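Oxidored_FMN domain-containing protein ([Pseudomonas] geniculata N1, PDB 6L6J) probably oxidises the amine 6-hydroxypseudooxynicotine, a nicotine-degradation intermediate, using bound FMN and a [4Fe-4S] cluster, and also binds ADP. Local coordinates at residues E206-V211 with D251-W256. Residues are numbered along the deposited sequence; the frame is centred on the assembly and turned at random.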
loop_
_atom_site.group_PDB
_atom_site.type_symbol
_atom_site.label_atom_id
_atom_site.label_comp_id
_atom_site.label_asym_id
_atom_site.label_seq_id
_atom_site.Cartn_x
_atom_site.Cartn_y
_atom_site.Cartn_z
ATOM N N GLU A 206 -31.572 -0.621 10.098
ATOM C CA GLU A 206 -32.367 0.642 10.025
ATOM C C GLU A 206 -31.712 1.661 9.073
ATOM O O GLU A 206 -32.428 2.373 8.386
ATOM C CB GLU A 206 -32.506 1.269 11.414
ATOM C CG GLU A 206 -33.463 0.535 12.329
ATOM C CD GLU A 206 -33.632 1.221 13.670
ATOM O OE1 GLU A 206 -32.706 1.941 14.085
ATOM O OE2 GLU A 206 -34.698 1.046 14.285
ATOM N N THR A 207 -30.390 1.746 9.047
ATOM C CA THR A 207 -29.651 2.669 8.159
ATOM C C THR A 207 -29.860 2.205 6.710
ATOM O O THR A 207 -30.462 2.978 5.911
ATOM C CB THR A 207 -28.188 2.776 8.610
ATOM O OG1 THR A 207 -28.217 3.346 9.919
ATOM C CG2 THR A 207 -27.330 3.648 7.721
ATOM N N LEU A 208 -29.413 0.983 6.404
ATOM C CA LEU A 208 -29.473 0.335 5.063
ATOM C C LEU A 208 -30.840 0.555 4.401
ATOM O O LEU A 208 -30.862 0.963 3.196
ATOM C CB LEU A 208 -29.211 -1.159 5.240
ATOM C CG LEU A 208 -29.267 -1.986 3.967
ATOM C CD1 LEU A 208 -28.257 -1.475 2.952
ATOM C CD2 LEU A 208 -29.016 -3.458 4.270
ATOM N N SER A 209 -31.917 0.269 5.151
ATOM C CA SER A 209 -33.331 0.494 4.758
ATOM C C SER A 209 -33.572 1.977 4.444
ATOM O O SER A 209 -34.275 2.244 3.450
ATOM C CB SER A 209 -34.269 -0.002 5.835
ATOM O OG SER A 209 -35.561 0.581 5.723
ATOM N N ASP A 210 -33.045 2.912 5.255
ATOM C CA ASP A 210 -33.279 4.373 5.049
ATOM C C ASP A 210 -32.648 4.814 3.730
ATOM O O ASP A 210 -33.287 5.579 3.004
ATOM C CB ASP A 210 -32.772 5.221 6.209
ATOM C CG ASP A 210 -33.640 5.047 7.432
ATOM O OD1 ASP A 210 -34.642 4.298 7.327
ATOM O OD2 ASP A 210 -33.283 5.617 8.484
ATOM N N VAL A 211 -31.453 4.315 3.438
ATOM C CA VAL A 211 -30.670 4.696 2.232
ATOM C C VAL A 211 -31.347 4.068 1.001
ATOM O O VAL A 211 -31.482 4.748 -0.048
ATOM C CB VAL A 211 -29.207 4.254 2.374
ATOM C CG1 VAL A 211 -28.403 4.669 1.157
ATOM C CG2 VAL A 211 -28.556 4.788 3.646
ATOM N N ASP A 251 -30.687 -10.415 1.211
ATOM C CA ASP A 251 -31.189 -9.920 -0.103
ATOM C C ASP A 251 -31.772 -8.504 0.065
ATOM O O ASP A 251 -32.541 -8.062 -0.818
ATOM C CB ASP A 251 -32.161 -10.929 -0.734
ATOM C CG ASP A 251 -31.504 -12.183 -1.320
ATOM O OD1 ASP A 251 -30.278 -12.203 -1.508
ATOM O OD2 ASP A 251 -32.228 -13.137 -1.588
ATOM N N VAL A 252 -31.366 -7.786 1.120
ATOM C CA VAL A 252 -31.720 -6.353 1.335
ATOM C C VAL A 252 -30.894 -5.473 0.401
ATOM O O VAL A 252 -31.463 -4.686 -0.345
ATOM C CB VAL A 252 -31.570 -5.934 2.806
ATOM C CG1 VAL A 252 -31.924 -4.463 3.020
ATOM C CG2 VAL A 252 -32.409 -6.824 3.706
ATOM N N PRO A 253 -29.546 -5.533 0.403
ATOM C CA PRO A 253 -28.757 -4.672 -0.482
ATOM C C PRO A 253 -28.680 -5.222 -1.913
ATOM O O PRO A 253 -29.020 -6.381 -2.156
ATOM C CB PRO A 253 -27.360 -4.677 0.165
ATOM C CG PRO A 253 -27.270 -6.049 0.811
ATOM C CD PRO A 253 -28.693 -6.410 1.224
ATOM N N ASP A 254 -28.230 -4.372 -2.824
ATOM C CA ASP A 254 -28.069 -4.674 -4.267
ATOM C C ASP A 254 -26.684 -5.300 -4.476
ATOM O O ASP A 254 -26.482 -5.980 -5.499
ATOM C CB ASP A 254 -28.268 -3.398 -5.091
ATOM C CG ASP A 254 -29.637 -2.757 -4.901
ATOM O OD1 ASP A 254 -30.634 -3.465 -5.131
ATOM O OD2 ASP A 254 -29.707 -1.571 -4.524
ATOM N N LEU A 255 -25.755 -5.055 -3.550
ATOM C CA LEU A 255 -24.353 -5.547 -3.615
ATOM C C LEU A 255 -23.854 -5.782 -2.189
ATOM O O LEU A 255 -24.077 -4.892 -1.329
ATOM C CB LEU A 255 -23.495 -4.500 -4.339
ATOM C CG LEU A 255 -21.980 -4.751 -4.443
ATOM C CD1 LEU A 255 -21.635 -5.708 -5.571
ATOM C CD2 LEU A 255 -21.237 -3.444 -4.691
ATOM N N TRP A 256 -23.237 -6.939 -1.953
ATOM C CA TRP A 256 -22.396 -7.225 -0.764
ATOM C C TRP A 256 -20.930 -7.003 -1.140
ATOM O O TRP A 256 -20.425 -7.764 -1.995
ATOM C CB TRP A 256 -22.631 -8.646 -0.266
ATOM C CG TRP A 256 -23.933 -8.806 0.446
ATOM C CD1 TRP A 256 -25.108 -9.266 -0.070
ATOM C CD2 TRP A 256 -24.190 -8.500 1.826
ATOM N NE1 TRP A 256 -26.075 -9.265 0.897
ATOM C CE2 TRP A 256 -25.547 -8.791 2.064
ATOM C CE3 TRP A 256 -23.404 -8.028 2.882
ATOM C CZ2 TRP A 256 -26.138 -8.609 3.308
ATOM C CZ3 TRP A 256 -23.993 -7.855 4.118
ATOM C CH2 TRP A 256 -25.342 -8.145 4.325
#
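A small contact, apolar between its two segments, on the outer side of an eight-stranded parallel barrel joins L208, on helix 197-215, to V252 and P253, in the loop that leads into strand 255-261. L208 carries the helix side. Its CG stands anti to the backbone N (chi1 179°), which carries it toward the loop, and chi2 of 58° then places methyl CD2 beside V252. That methyl lies 3.3 Å from CG1 of V252, the two side chains crossing at a slant, and 4.3 Å from CD of the P253 ring. A branched leucine suits this place, because while CD2 meets the loop the side chain also packs on V221 and V223 of strand 220-229, filling the layer between helix and barrel wall. V252 offers a short, beta-branched surface at the partly exposed margin, and K212, one residue further along helix 197-215, adds a hydrogen bond from NZ to its carbonyl O. P253 is buried deeper; its rigid ring lies between the L208 methyl and the W256 indole, CD facing L208 while CG sits 3.3 Å above one indole face, offset toward the rim. The indole NE1 is hydrogen-bonded to the carbonyl O of A250, which helps hold that face against the proline. Just beyond, D254 pairs with V221 and L255 with V223 through the backbone, so the loop passes directly into the sheet. The helix precedes strand 220-229 and packs against the loop entering the next strand, on the outside of a (beta/alpha)8, or TIM, barrel, the fold of FMN-dependent NADH:flavin oxidoreductases.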